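Local coordinates for protein endonuclease V isoform X2 (Ciona intestinalis, PDB 6OZI) that probably cleaves nucleic acid near inosine by metal-dependent hydrolysis, this eukaryotic enzyme apparently acting on RNA, at residues S14-L19 and R124-A129; K82-A87 and F120-R125; F113-N118 and T138-V143. The protein carries 1 engineered substitution. One frame throughout, in Å; residues are numbered along the deposited sequence.

Interaction 1: residues S14-L19 and R124-A129. With nucleotides of chain C.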
loop_
_atom_site.group_PDB
_atom_site.type_symbol
_atom_site.label_atom_id
_atom_site.label_comp_id
_atom_site.label_asym_id
_atom_site.label_seq_id
_atom_site.Cartn_x
_atom_site.Cartn_y
_atom_site.Cartn_z
ATOM N N SER A 14 10.465 35.074 -8.931
ATOM C CA SER A 14 10.824 36.346 -8.315
ATOM C C SER A 14 10.738 36.272 -6.792
ATOM O O SER A 14 11.673 36.674 -6.083
ATOM C CB SER A 14 9.931 37.456 -8.863
ATOM O OG SER A 14 10.071 38.625 -8.084
ATOM N N LYS A 15 9.616 35.761 -6.267
ATOM C CA LYS A 15 9.479 35.619 -4.818
ATOM C C LYS A 15 10.605 34.772 -4.242
ATOM O O LYS A 15 11.166 35.092 -3.184
ATOM C CB LYS A 15 8.130 34.993 -4.467
ATOM C CG LYS A 15 6.910 35.862 -4.725
ATOM C CD LYS A 15 5.727 34.966 -5.118
ATOM C CE LYS A 15 4.371 35.551 -4.747
ATOM N NZ LYS A 15 3.275 34.617 -5.149
ATOM N N GLN A 16 10.954 33.686 -4.931
ATOM C CA GLN A 16 12.038 32.839 -4.449
ATOM C C GLN A 16 13.361 33.598 -4.430
ATOM O O GLN A 16 14.124 33.509 -3.460
ATOM C CB GLN A 16 12.128 31.584 -5.314
ATOM C CG GLN A 16 10.988 30.615 -5.070
ATOM C CD GLN A 16 11.030 29.391 -5.964
ATOM O OE1 GLN A 16 11.722 29.372 -6.981
ATOM N NE2 GLN A 16 10.270 28.362 -5.594
ATOM N N GLU A 17 13.623 34.398 -5.467
ATOM C CA GLU A 17 14.867 35.165 -5.497
ATOM C C GLU A 17 14.933 36.165 -4.352
ATOM O O GLU A 17 16.007 36.388 -3.783
ATOM C CB GLU A 17 15.033 35.882 -6.839
ATOM C CG GLU A 17 15.338 34.973 -8.021
ATOM C CD GLU A 17 16.733 34.348 -7.961
ATOM O OE1 GLU A 17 17.557 34.760 -7.113
ATOM O OE2 GLU A 17 17.005 33.447 -8.780
ATOM N N GLU A 18 13.808 36.785 -3.995
ATOM C CA GLU A 18 13.892 37.726 -2.881
ATOM C C GLU A 18 13.967 37.025 -1.524
ATOM O O GLU A 18 14.542 37.584 -0.580
ATOM C CB GLU A 18 12.742 38.740 -2.935
ATOM C CG GLU A 18 11.370 38.270 -2.533
ATOM C CD GLU A 18 10.376 39.431 -2.539
ATOM O OE1 GLU A 18 10.790 40.556 -2.911
ATOM O OE2 GLU A 18 9.197 39.231 -2.172
ATOM N N LEU A 19 13.407 35.814 -1.395
ATOM C CA LEU A 19 13.454 35.105 -0.117
ATOM C C LEU A 19 14.788 34.413 0.149
ATOM O O LEU A 19 15.170 34.262 1.316
ATOM C CB LEU A 19 12.351 34.046 -0.040
ATOM C CG LEU A 19 10.957 34.418 0.436
ATOM C CD1 LEU A 19 10.084 33.174 0.462
ATOM C CD2 LEU A 19 11.043 35.029 1.825
ATOM N N ARG A 124 17.066 27.527 -6.967
ATOM C CA ARG A 124 17.274 28.884 -6.485
ATOM C C ARG A 124 17.495 28.922 -4.973
ATOM O O ARG A 124 17.283 29.961 -4.343
ATOM C CB ARG A 124 16.108 29.785 -6.898
ATOM C CG ARG A 124 16.122 30.194 -8.384
ATOM C CD ARG A 124 14.778 30.782 -8.842
ATOM N NE ARG A 124 13.677 29.824 -8.719
ATOM C CZ ARG A 124 13.329 28.937 -9.652
ATOM N NH1 ARG A 124 13.993 28.865 -10.801
ATOM N NH2 ARG A 124 12.312 28.114 -9.429
ATOM N N ARG A 125 17.926 27.801 -4.387
ATOM C CA ARG A 125 18.301 27.718 -2.972
ATOM C C ARG A 125 17.155 28.129 -2.050
ATOM O O ARG A 125 17.367 28.741 -1.003
ATOM C CB ARG A 125 19.549 28.554 -2.689
ATOM C CG ARG A 125 20.746 28.192 -3.552
ATOM C CD ARG A 125 21.138 26.719 -3.399
ATOM N NE ARG A 125 22.435 26.466 -4.019
ATOM C CZ ARG A 125 22.599 26.039 -5.269
ATOM N NH1 ARG A 125 21.542 25.794 -6.042
ATOM N NH2 ARG A 125 23.824 25.857 -5.748
ATOM N N CYS A 126 15.938 27.747 -2.414
ATOM C CA CYS A 126 14.744 28.142 -1.686
ATOM C C CYS A 126 13.667 27.068 -1.843
ATOM O O CYS A 126 12.562 27.325 -2.325
ATOM C CB CYS A 126 14.259 29.503 -2.184
ATOM S SG CYS A 126 12.878 30.233 -1.258
ATOM N N GLY A 127 13.980 25.835 -1.441
ATOM C CA GLY A 127 12.992 24.777 -1.469
ATOM C C GLY A 127 11.926 24.986 -0.404
ATOM O O GLY A 127 12.040 25.845 0.474
ATOM N N ALA A 128 10.880 24.153 -0.476
ATOM C CA ALA A 128 9.690 24.358 0.352
ATOM C C ALA A 128 10.018 24.345 1.839
ATOM O O ALA A 128 9.451 25.129 2.605
ATOM C CB ALA A 128 8.627 23.304 0.028
ATOM N N ALA A 129 10.937 23.478 2.271
ATOM C CA ALA A 129 11.270 23.417 3.693
ATOM C C ALA A 129 11.834 24.753 4.173
ATOM O O ALA A 129 11.446 25.272 5.231
ATOM C CB ALA A 129 12.259 22.285 3.956
ATOM P P DI C 5 10.893 15.407 -8.476
ATOM O OP1 DI C 5 11.139 13.946 -8.736
ATOM O OP2 DI C 5 9.487 15.817 -8.840
ATOM O "O5'" DI C 5 11.275 15.797 -6.921
ATOM C "C5'" DI C 5 12.271 15.083 -6.232
ATOM C "C4'" DI C 5 12.168 15.376 -4.745
ATOM O "O4'" DI C 5 12.463 16.955 -4.531
ATOM C "C3'" DI C 5 10.963 15.126 -4.268
ATOM O "O3'" DI C 5 11.027 14.547 -2.887
ATOM C "C2'" DI C 5 10.238 16.492 -4.183
ATOM C "C1'" DI C 5 11.391 17.499 -4.000
ATOM N N9 DI C 5 11.031 18.748 -4.691
ATOM C C8 DI C 5 10.676 19.127 -5.928
ATOM N N7 DI C 5 10.456 20.459 -5.881
ATOM C C5 DI C 5 10.670 20.877 -4.644
ATOM C C6 DI C 5 10.579 22.260 -4.001
ATOM O O6 DI C 5 10.260 23.208 -4.632
ATOM N N1 DI C 5 10.868 22.408 -2.618
ATOM C C2 DI C 5 11.242 21.269 -1.832
ATOM N N3 DI C 5 11.321 19.957 -2.448
ATOM C C4 DI C 5 11.023 19.805 -3.893
HETATM O O HOH W 1 10.029 27.906 -2.813
#

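Interaction 2: residues K82-A87 and F120-R125. With nucleotides of chain C; nucleotides of chain D.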
loop_
_atom_site.group_PDB
_atom_site.type_symbol
_atom_site.label_atom_id
_atom_site.label_comp_id
_atom_site.label_asym_id
_atom_site.label_seq_id
_atom_site.Cartn_x
_atom_site.Cartn_y
_atom_site.Cartn_z
ATOM N N LYS A 82 4.328 21.089 -8.808
ATOM C CA LYS A 82 5.293 21.371 -9.860
ATOM C C LYS A 82 6.653 21.422 -9.188
ATOM O O LYS A 82 6.821 22.171 -8.223
ATOM C CB LYS A 82 4.972 22.699 -10.551
ATOM C CG LYS A 82 5.961 23.141 -11.600
ATOM C CD LYS A 82 5.801 22.337 -12.869
ATOM C CE LYS A 82 6.541 22.978 -14.030
ATOM N NZ LYS A 82 6.435 22.135 -15.254
ATOM N N SER A 83 7.597 20.598 -9.646
ATOM C CA SER A 83 8.900 20.557 -8.994
ATOM C C SER A 83 9.548 21.935 -9.052
ATOM O O SER A 83 9.425 22.655 -10.048
ATOM C CB SER A 83 9.809 19.506 -9.637
ATOM O OG SER A 83 10.061 19.807 -10.994
ATOM N N SER A 84 10.222 22.298 -7.964
ATOM C CA SER A 84 10.826 23.594 -7.659
ATOM C C SER A 84 9.797 24.603 -7.149
ATOM O O SER A 84 10.199 25.715 -6.768
ATOM C CB SER A 84 11.580 24.214 -8.848
ATOM O OG SER A 84 12.695 23.419 -9.202
ATOM N N TYR A 85 8.505 24.248 -7.068
ATOM C CA TYR A 85 7.458 25.176 -6.642
ATOM C C TYR A 85 6.510 24.550 -5.618
ATOM O O TYR A 85 5.360 24.981 -5.491
ATOM C CB TYR A 85 6.674 25.691 -7.850
ATOM C CG TYR A 85 7.570 26.330 -8.881
ATOM C CD1 TYR A 85 7.990 27.643 -8.742
ATOM C CD2 TYR A 85 8.020 25.609 -9.985
ATOM C CE1 TYR A 85 8.828 28.227 -9.680
ATOM C CE2 TYR A 85 8.860 26.185 -10.930
ATOM C CZ TYR A 85 9.262 27.487 -10.769
ATOM O OH TYR A 85 10.091 28.070 -11.697
ATOM N N LEU A 86 6.988 23.550 -4.869
ATOM C CA LEU A 86 6.164 22.876 -3.867
ATOM C C LEU A 86 5.672 23.849 -2.798
ATOM O O LEU A 86 4.558 23.691 -2.253
ATOM C CB LEU A 86 6.980 21.740 -3.234
ATOM C CG LEU A 86 6.386 20.923 -2.087
ATOM C CD1 LEU A 86 5.107 20.219 -2.542
ATOM C CD2 LEU A 86 7.400 19.914 -1.559
ATOM N N ALA A 87 6.496 24.858 -2.491
ATOM C CA ALA A 87 6.189 25.787 -1.412
ATOM C C ALA A 87 4.862 26.485 -1.652
ATOM O O ALA A 87 4.044 26.612 -0.739
ATOM C CB ALA A 87 7.315 26.808 -1.267
ATOM N N PHE A 120 17.604 23.972 1.298
ATOM C CA PHE A 120 18.623 24.652 0.498
ATOM C C PHE A 120 18.855 23.944 -0.835
ATOM O O PHE A 120 19.247 24.582 -1.820
ATOM C CB PHE A 120 19.917 24.727 1.317
ATOM C CG PHE A 120 21.038 25.511 0.670
ATOM C CD1 PHE A 120 20.933 26.880 0.455
ATOM C CD2 PHE A 120 22.228 24.883 0.344
ATOM C CE1 PHE A 120 21.985 27.597 -0.112
ATOM C CE2 PHE A 120 23.283 25.593 -0.222
ATOM C CZ PHE A 120 23.156 26.949 -0.455
ATOM N N PHE A 121 18.591 22.637 -0.890
ATOM C CA PHE A 121 18.855 21.796 -2.061
ATOM C C PHE A 121 17.825 22.083 -3.151
ATOM O O PHE A 121 16.894 21.310 -3.397
ATOM C CB PHE A 121 18.842 20.332 -1.628
ATOM C CG PHE A 121 19.221 19.362 -2.702
ATOM C CD1 PHE A 121 19.792 19.789 -3.888
ATOM C CD2 PHE A 121 19.017 18.008 -2.511
ATOM C CE1 PHE A 121 20.147 18.875 -4.871
ATOM C CE2 PHE A 121 19.369 17.085 -3.484
ATOM C CZ PHE A 121 19.935 17.518 -4.666
ATOM N N HIS A 122 18.047 23.182 -3.872
ATOM C CA HIS A 122 17.023 23.732 -4.749
ATOM C C HIS A 122 17.696 24.630 -5.776
ATOM O O HIS A 122 18.727 25.244 -5.490
ATOM C CB HIS A 122 15.996 24.504 -3.920
ATOM C CG HIS A 122 14.865 25.083 -4.709
ATOM N ND1 HIS A 122 14.906 26.351 -5.249
ATOM C CD2 HIS A 122 13.634 24.595 -4.990
ATOM C CE1 HIS A 122 13.763 26.605 -5.861
ATOM N NE2 HIS A 122 12.972 25.557 -5.717
ATOM N N ILE A 123 17.101 24.703 -6.974
ATOM C CA ILE A 123 17.716 25.444 -8.077
ATOM C C ILE A 123 17.991 26.895 -7.690
ATOM O O ILE A 123 19.032 27.463 -8.050
ATOM C CB ILE A 123 16.849 25.353 -9.346
ATOM C CG1 ILE A 123 17.496 26.177 -10.464
ATOM C CG2 ILE A 123 15.408 25.781 -9.059
ATOM C CD1 ILE A 123 16.852 26.001 -11.820
ATOM N N ARG A 124 17.066 27.527 -6.967
ATOM C CA ARG A 124 17.274 28.884 -6.485
ATOM C C ARG A 124 17.495 28.922 -4.973
ATOM O O ARG A 124 17.283 29.961 -4.343
ATOM C CB ARG A 124 16.108 29.785 -6.898
ATOM C CG ARG A 124 16.122 30.194 -8.384
ATOM C CD ARG A 124 14.778 30.782 -8.842
ATOM N NE ARG A 124 13.677 29.824 -8.719
ATOM C CZ ARG A 124 13.329 28.937 -9.652
ATOM N NH1 ARG A 124 13.993 28.865 -10.801
ATOM N NH2 ARG A 124 12.312 28.114 -9.429
ATOM N N ARG A 125 17.926 27.801 -4.387
ATOM C CA ARG A 125 18.301 27.718 -2.972
ATOM C C ARG A 125 17.155 28.129 -2.050
ATOM O O ARG A 125 17.367 28.741 -1.003
ATOM C CB ARG A 125 19.549 28.554 -2.689
ATOM C CG ARG A 125 20.746 28.192 -3.552
ATOM C CD ARG A 125 21.138 26.719 -3.399
ATOM N NE ARG A 125 22.435 26.466 -4.019
ATOM C CZ ARG A 125 22.599 26.039 -5.269
ATOM N NH1 ARG A 125 21.542 25.794 -6.042
ATOM N NH2 ARG A 125 23.824 25.857 -5.748
ATOM P P DI C 5 10.893 15.407 -8.476
ATOM O OP1 DI C 5 11.139 13.946 -8.736
ATOM O OP2 DI C 5 9.487 15.817 -8.840
ATOM O "O5'" DI C 5 11.275 15.797 -6.921
ATOM C "C5'" DI C 5 12.271 15.083 -6.232
ATOM C "C4'" DI C 5 12.168 15.376 -4.745
ATOM O "O4'" DI C 5 12.463 16.955 -4.531
ATOM C "C3'" DI C 5 10.963 15.126 -4.268
ATOM O "O3'" DI C 5 11.027 14.547 -2.887
ATOM C "C2'" DI C 5 10.238 16.492 -4.183
ATOM C "C1'" DI C 5 11.391 17.499 -4.000
ATOM N N9 DI C 5 11.031 18.748 -4.691
ATOM C C8 DI C 5 10.676 19.127 -5.928
ATOM N N7 DI C 5 10.456 20.459 -5.881
ATOM C C5 DI C 5 10.670 20.877 -4.644
ATOM C C6 DI C 5 10.579 22.260 -4.001
ATOM O O6 DI C 5 10.260 23.208 -4.632
ATOM N N1 DI C 5 10.868 22.408 -2.618
ATOM C C2 DI C 5 11.242 21.269 -1.832
ATOM N N3 DI C 5 11.321 19.957 -2.448
ATOM C C4 DI C 5 11.023 19.805 -3.893
ATOM P P DC D 21 1.171 26.297 -20.403
ATOM O OP1 DC D 21 0.754 27.686 -20.691
ATOM O OP2 DC D 21 1.234 25.292 -21.489
ATOM O "O5'" DC D 21 2.622 26.309 -19.727
ATOM C "C5'" DC D 21 2.909 27.161 -18.623
ATOM C "C4'" DC D 21 4.137 26.657 -17.878
ATOM O "O4'" DC D 21 3.997 25.238 -17.656
ATOM C "C3'" DC D 21 5.449 26.802 -18.634
ATOM O "O3'" DC D 21 6.027 28.051 -18.349
ATOM C "C2'" DC D 21 6.300 25.675 -18.063
ATOM C "C1'" DC D 21 5.266 24.611 -17.713
ATOM N N1 DC D 21 5.209 23.491 -18.691
ATOM C C2 DC D 21 6.137 22.453 -18.590
ATOM O O2 DC D 21 6.988 22.496 -17.695
ATOM N N3 DC D 21 6.081 21.433 -19.480
ATOM C C4 DC D 21 5.144 21.426 -20.431
ATOM N N4 DC D 21 5.128 20.395 -21.276
ATOM C C5 DC D 21 4.184 22.476 -20.551
ATOM C C6 DC D 21 4.253 23.480 -19.667
ATOM P P DA D 20 0.554 20.497 -20.890
ATOM O OP1 DA D 20 -0.638 19.623 -20.954
ATOM O OP2 DA D 20 1.026 21.185 -22.114
ATOM O "O5'" DA D 20 0.338 21.624 -19.770
ATOM C "C5'" DA D 20 -0.634 22.644 -19.941
ATOM C "C4'" DA D 20 -0.682 23.531 -18.712
ATOM O "O4'" DA D 20 -0.602 22.697 -17.530
ATOM C "C3'" DA D 20 0.481 24.506 -18.580
ATOM O "O3'" DA D 20 0.188 25.734 -19.262
ATOM C "C2'" DA D 20 0.554 24.728 -17.071
ATOM C "C1'" DA D 20 0.077 23.390 -16.497
ATOM N N9 DA D 20 1.168 22.559 -15.991
ATOM C C8 DA D 20 2.500 22.676 -16.286
ATOM N N7 DA D 20 3.261 21.801 -15.669
ATOM C C5 DA D 20 2.367 21.062 -14.908
ATOM C C6 DA D 20 2.539 19.972 -14.027
ATOM N N6 DA D 20 3.729 19.424 -13.752
ATOM N N1 DA D 20 1.432 19.466 -13.436
ATOM C C2 DA D 20 0.241 20.017 -13.713
ATOM N N3 DA D 20 -0.044 21.039 -14.520
ATOM C C4 DA D 20 1.071 21.518 -15.096
HETATM O O HOH W 2 15.072 22.739 -7.613
HETATM O O HOH W 3 13.083 26.438 -12.325
#

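Interaction 3: residues F113-N118 and T138-V143. With nucleotides of chain C.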
loop_
_atom_site.group_PDB
_atom_site.type_symbol
_atom_site.label_atom_id
_atom_site.label_comp_id
_atom_site.label_asym_id
_atom_site.label_seq_id
_atom_site.Cartn_x
_atom_site.Cartn_y
_atom_site.Cartn_z
ATOM N N PHE A 113 10.751 21.504 12.684
ATOM C CA PHE A 113 9.890 20.686 11.840
ATOM C C PHE A 113 10.696 19.935 10.784
ATOM O O PHE A 113 11.595 20.500 10.152
ATOM C CB PHE A 113 8.844 21.544 11.127
ATOM C CG PHE A 113 7.689 21.942 11.988
ATOM C CD1 PHE A 113 7.761 23.066 12.785
ATOM C CD2 PHE A 113 6.512 21.209 11.975
ATOM C CE1 PHE A 113 6.689 23.453 13.571
ATOM C CE2 PHE A 113 5.428 21.590 12.765
ATOM C CZ PHE A 113 5.522 22.716 13.564
ATOM N N LEU A 114 10.338 18.676 10.560
ATOM C CA LEU A 114 10.762 17.952 9.367
ATOM C C LEU A 114 9.701 18.124 8.288
ATOM O O LEU A 114 8.517 17.865 8.527
ATOM C CB LEU A 114 10.968 16.461 9.647
ATOM C CG LEU A 114 11.875 16.091 10.822
ATOM C CD1 LEU A 114 12.066 14.577 10.894
ATOM C CD2 LEU A 114 13.218 16.806 10.725
ATOM N N LEU A 115 10.119 18.587 7.117
ATOM C CA LEU A 115 9.220 18.824 6.001
ATOM C C LEU A 115 9.639 17.966 4.813
ATOM O O LEU A 115 10.835 17.772 4.567
ATOM C CB LEU A 115 9.212 20.308 5.621
ATOM C CG LEU A 115 8.668 21.226 6.720
ATOM C CD1 LEU A 115 8.800 22.687 6.328
ATOM C CD2 LEU A 115 7.211 20.871 7.035
ATOM N N ASP A 116 8.649 17.451 4.085
ATOM C CA ASP A 116 8.921 16.597 2.935
ATOM C C ASP A 116 9.519 17.410 1.799
ATOM O O ASP A 116 8.984 18.454 1.419
ATOM C CB ASP A 116 7.643 15.913 2.447
ATOM C CG ASP A 116 7.045 14.985 3.477
ATOM O OD1 ASP A 116 7.552 13.850 3.598
ATOM O OD2 ASP A 116 6.068 15.379 4.151
ATOM N N GLY A 117 10.632 16.943 1.263
ATOM C CA GLY A 117 11.282 17.640 0.184
ATOM C C GLY A 117 12.540 18.341 0.646
ATOM O O GLY A 117 13.096 18.062 1.712
ATOM N N ASN A 118 12.973 19.293 -0.164
ATOM C CA ASN A 118 14.266 19.932 0.001
ATOM C C ASN A 118 14.146 21.288 0.681
ATOM O O ASN A 118 13.091 21.930 0.673
ATOM C CB ASN A 118 14.935 20.098 -1.362
ATOM C CG ASN A 118 15.016 18.798 -2.114
ATOM O OD1 ASN A 118 15.408 17.780 -1.547
ATOM N ND2 ASN A 118 14.623 18.811 -3.386
ATOM N N THR A 138 10.114 29.673 11.637
ATOM C CA THR A 138 10.236 28.400 12.330
ATOM C C THR A 138 11.417 27.622 11.771
ATOM O O THR A 138 11.772 27.743 10.593
ATOM C CB THR A 138 8.951 27.533 12.239
ATOM O OG1 THR A 138 8.684 27.177 10.879
ATOM C CG2 THR A 138 7.752 28.270 12.818
ATOM N N ARG A 139 12.039 26.841 12.653
ATOM C CA ARG A 139 13.183 26.018 12.292
ATOM C C ARG A 139 12.712 24.778 11.542
ATOM O O ARG A 139 11.826 24.058 12.013
ATOM C CB ARG A 139 13.956 25.635 13.554
ATOM C CG ARG A 139 15.262 24.909 13.317
ATOM C CD ARG A 139 16.065 24.840 14.618
ATOM N NE ARG A 139 16.479 26.163 15.089
ATOM C CZ ARG A 139 15.896 26.837 16.080
ATOM N NH1 ARG A 139 14.856 26.319 16.726
ATOM N NH2 ARG A 139 16.353 28.036 16.424
ATOM N N THR A 140 13.295 24.539 10.361
ATOM C CA THR A 140 12.862 23.448 9.499
ATOM C C THR A 140 14.044 22.696 8.904
ATOM O O THR A 140 15.110 23.262 8.648
ATOM C CB THR A 140 11.996 23.950 8.348
ATOM O OG1 THR A 140 12.767 24.863 7.559
ATOM C CG2 THR A 140 10.759 24.646 8.875
ATOM N N ILE A 141 13.806 21.418 8.629
ATOM C CA ILE A 141 14.749 20.534 7.959
ATOM C C ILE A 141 14.049 19.941 6.744
ATOM O O ILE A 141 12.871 19.569 6.817
ATOM C CB ILE A 141 15.238 19.426 8.913
ATOM C CG1 ILE A 141 16.010 20.051 10.075
ATOM C CG2 ILE A 141 16.076 18.404 8.170
ATOM C CD1 ILE A 141 16.209 19.128 11.232
ATOM N N GLY A 142 14.762 19.866 5.623
ATOM C CA GLY A 142 14.235 19.249 4.422
ATOM C C GLY A 142 14.657 17.791 4.338
ATOM O O GLY A 142 15.842 17.471 4.449
ATOM N N VAL A 143 13.673 16.914 4.157
ATOM C CA VAL A 143 13.914 15.477 4.011
ATOM C C VAL A 143 13.203 15.021 2.745
ATOM O O VAL A 143 11.967 15.016 2.691
ATOM C CB VAL A 143 13.431 14.663 5.218
ATOM C CG1 VAL A 143 13.656 13.175 4.963
ATOM C CG2 VAL A 143 14.121 15.117 6.499
ATOM P P DI C 5 10.893 15.407 -8.476
ATOM O OP1 DI C 5 11.139 13.946 -8.736
ATOM O OP2 DI C 5 9.487 15.817 -8.840
ATOM O "O5'" DI C 5 11.275 15.797 -6.921
ATOM C "C5'" DI C 5 12.271 15.083 -6.232
ATOM C "C4'" DI C 5 12.168 15.376 -4.745
ATOM O "O4'" DI C 5 12.463 16.955 -4.531
ATOM C "C3'" DI C 5 10.963 15.126 -4.268
ATOM O "O3'" DI C 5 11.027 14.547 -2.887
ATOM C "C2'" DI C 5 10.238 16.492 -4.183
ATOM C "C1'" DI C 5 11.391 17.499 -4.000
ATOM N N9 DI C 5 11.031 18.748 -4.691
ATOM C C8 DI C 5 10.676 19.127 -5.928
ATOM N N7 DI C 5 10.456 20.459 -5.881
ATOM C C5 DI C 5 10.670 20.877 -4.644
ATOM C C6 DI C 5 10.579 22.260 -4.001
ATOM O O6 DI C 5 10.260 23.208 -4.632
ATOM N N1 DI C 5 10.868 22.408 -2.618
ATOM C C2 DI C 5 11.242 21.269 -1.832
ATOM N N3 DI C 5 11.321 19.957 -2.448
ATOM C C4 DI C 5 11.023 19.805 -3.893
ATOM P P A C 6 9.915 13.497 -2.391
ATOM O OP1 A C 6 10.231 13.118 -0.992
ATOM O OP2 A C 6 9.782 12.449 -3.437
ATOM O "O5'" A C 6 8.567 14.341 -2.342
ATOM C "C5'" A C 6 8.360 15.329 -1.341
ATOM C "C4'" A C 6 6.971 15.899 -1.439
ATOM O "O4'" A C 6 6.807 16.521 -2.736
ATOM C "C3'" A C 6 5.856 14.873 -1.370
ATOM O "O3'" A C 6 5.496 14.566 -0.039
ATOM C "C2'" A C 6 4.734 15.518 -2.173
ATOM O "O2'" A C 6 4.033 16.470 -1.388
ATOM C "C1'" A C 6 5.515 16.272 -3.237
ATOM N N9 A C 6 5.651 15.553 -4.517
ATOM C C8 A C 6 6.816 15.094 -5.087
ATOM N N7 A C 6 6.648 14.540 -6.262
ATOM C C5 A C 6 5.285 14.660 -6.490
ATOM C C6 A C 6 4.465 14.275 -7.569
ATOM N N6 A C 6 4.919 13.663 -8.669
ATOM N N1 A C 6 3.143 14.550 -7.480
ATOM C C2 A C 6 2.682 15.161 -6.382
ATOM N N3 A C 6 3.352 15.573 -5.309
ATOM C C4 A C 6 4.661 15.293 -5.429
ATOM P P DT C 7 4.962 13.102 0.318
ATOM O OP1 DT C 7 4.658 13.079 1.760
ATOM O OP2 DT C 7 5.925 12.122 -0.231
ATOM O "O5'" DT C 7 3.608 12.980 -0.527
ATOM C "C5'" DT C 7 2.458 13.750 -0.188
ATOM C "C4'" DT C 7 1.331 13.448 -1.156
ATOM O "O4'" DT C 7 1.845 13.525 -2.518
ATOM C "C3'" DT C 7 0.726 12.044 -1.007
ATOM O "O3'" DT C 7 -0.657 12.076 -1.257
ATOM C "C2'" DT C 7 1.456 11.250 -2.076
ATOM C "C1'" DT C 7 1.617 12.297 -3.174
ATOM N N1 DT C 7 2.750 11.984 -4.085
ATOM C C2 DT C 7 2.478 11.708 -5.406
ATOM O O2 DT C 7 1.359 11.762 -5.878
ATOM N N3 DT C 7 3.574 11.393 -6.164
ATOM C C4 DT C 7 4.890 11.302 -5.737
ATOM O O4 DT C 7 5.806 11.001 -6.496
ATOM C C5 DT C 7 5.107 11.584 -4.334
ATOM C C7 DT C 7 6.496 11.520 -3.760
ATOM C C6 DT C 7 4.035 11.899 -3.579
HETATM O O HOH W 4 10.038 13.046 2.589
#

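Interaction 1: residues S14-L19 and R124-A129
Gln16 OE1 is held by two nitrogens of one side chain: Arg124 NE approaches to 2.7 Å and Arg124 NH2 lies 2.8 Å from the same Gln16 OE1. The guanidinium reaches the oxygen side-on, through NE and one NH, and the amide and guanidinium planes are nearly coplanar, 20° apart. This double grip should hold the amide from turning over. Arg124 gets there by a bend at chi3 (-62°), which swings NE toward the helix, whereas Gln16 is extended beyond CG. With OE1 taken, Gln16 NE2 serves the other side: it donates to a water 2.8 Å away, and that water in turn donates to Cys126 O at 2.6 Å. Gln16 NE2 also bonds Ser84 O outside the pair of segments. Helix 6-19 is thereby pinned to the irregular loop that leads from strand 112-116 into helix 128-136, in the beta-alpha-beta part of the RNase H-like fold. Gly127 is the N-cap of that second helix and lies close to the inosine: Ala128 N is 2.8 Å from N1 of the inosine nucleotide DI5 of chain C, and a side chain on Gly127 would be crowded by the same N1. Glu17 crosses Arg124 at about a right angle, its OE2 resting 3.4 Å from Arg124 CG, on the aliphatic part of the arginine and short of its charged end; Glu17 OE1 pairs with Arg20 instead. Further along the helix, the Leu19 side chain touches His131, Val134 and Leu135 of helix 128-136; its packing against Cys126 is doubtful, because the cysteine has two conformers.

Interaction 2: residues K82-A87 and F120-R125
His122 NE2 donates a nearly straight bond to Ser84 O (3.0 Å, 168° at the hydrogen). The oxygen lies in the imidazole plane, but the donor is tilted from the carbonyl plane. CG lies anti to the backbone N (chi1 -178°), and the ring turns about chi2 (-90°) to put NE2 at Ser84 O; His122 CD2 also lies 3.7 Å from O6 of inosine DI5 of chain C. On that base, Ser84 N donates to N7 at 2.8 Å and Leu86 N to O6 at 3.3 Å. Further out, a water joins Ser84 OG to Ile123 N, and Ile123 CG2 lies over one face of the imidazole, toward its rim, while touching Ser84 OG. Gln16 NE2 is a second donor to Ser84 O, and Tyr85 OH, beside Arg124, bonds Asn13. An alanine at His122 would probably cost Ser84 O its ring donor and open a gap beside O6. Together the type II turn from Lys82 to Tyr85 and the His122 loop form one wall of the pocket that holds the inosine base, consistent with a role in recognising it.

Interaction 3: residues F113-N118 and T138-V143
Phe113 N donates to Arg139 O, the first of five backbone hydrogen bonds that zip the two strands together in parallel. Ile141 N to Phe113 O (2.8 Å), Leu115 N to Ile141 O and Val143 N to Leu115 O follow, each nearly in line with its carbonyl. The fifth differs: Gly117 N reaches Val143 O at 2.7 Å from above the carbonyl plane, where the first strand is already turning off into its loop. Apolar contacts flank these bonds on both faces. Leu114 and Ile141 lie side by side, with Leu114 CD2 3.8 Å from Ile141 CB, beneath helices 210-219 and 227-243. On the other face Leu115 CD1 meets Thr140 CG2 at 3.8 Å, next to Phe94, while Thr140 OG1 bonds Ala129 O. Water provides one more link, donating to both Asp116 OD1 and Val143 O. Nucleic acid lies at the strand end: Asp116 CG is 3.5 Å from OP1 of DT7 of chain C, and Asn118 N is 2.9 Å from N3 of DI5 of chain C. The pair forms the two strands of a beta-alpha-beta crossover through helix 128-136, at the centre of the RNase H-like sheet.

Interactions 1 and 2 have centres only about 7 Å apart and share Arg124 and Arg125; the centre of interaction 3 lies about 14 Å and about 13 Å from theirs, close to the spatial centre of the protein. Along the sequence, helix 6-19 comes first, then the turn before helix 86-104, strand 112-116, the loop 120-127, helix 128-136 and strand 140-144. The loop therefore leaves the central sheet of interaction 3, meets the turn in interaction 2, packs on the first helix in interaction 1, and returns through helix 128-136 to the sheet. All three contacts border the same inosine, so the sheet and the loops above it jointly frame the base.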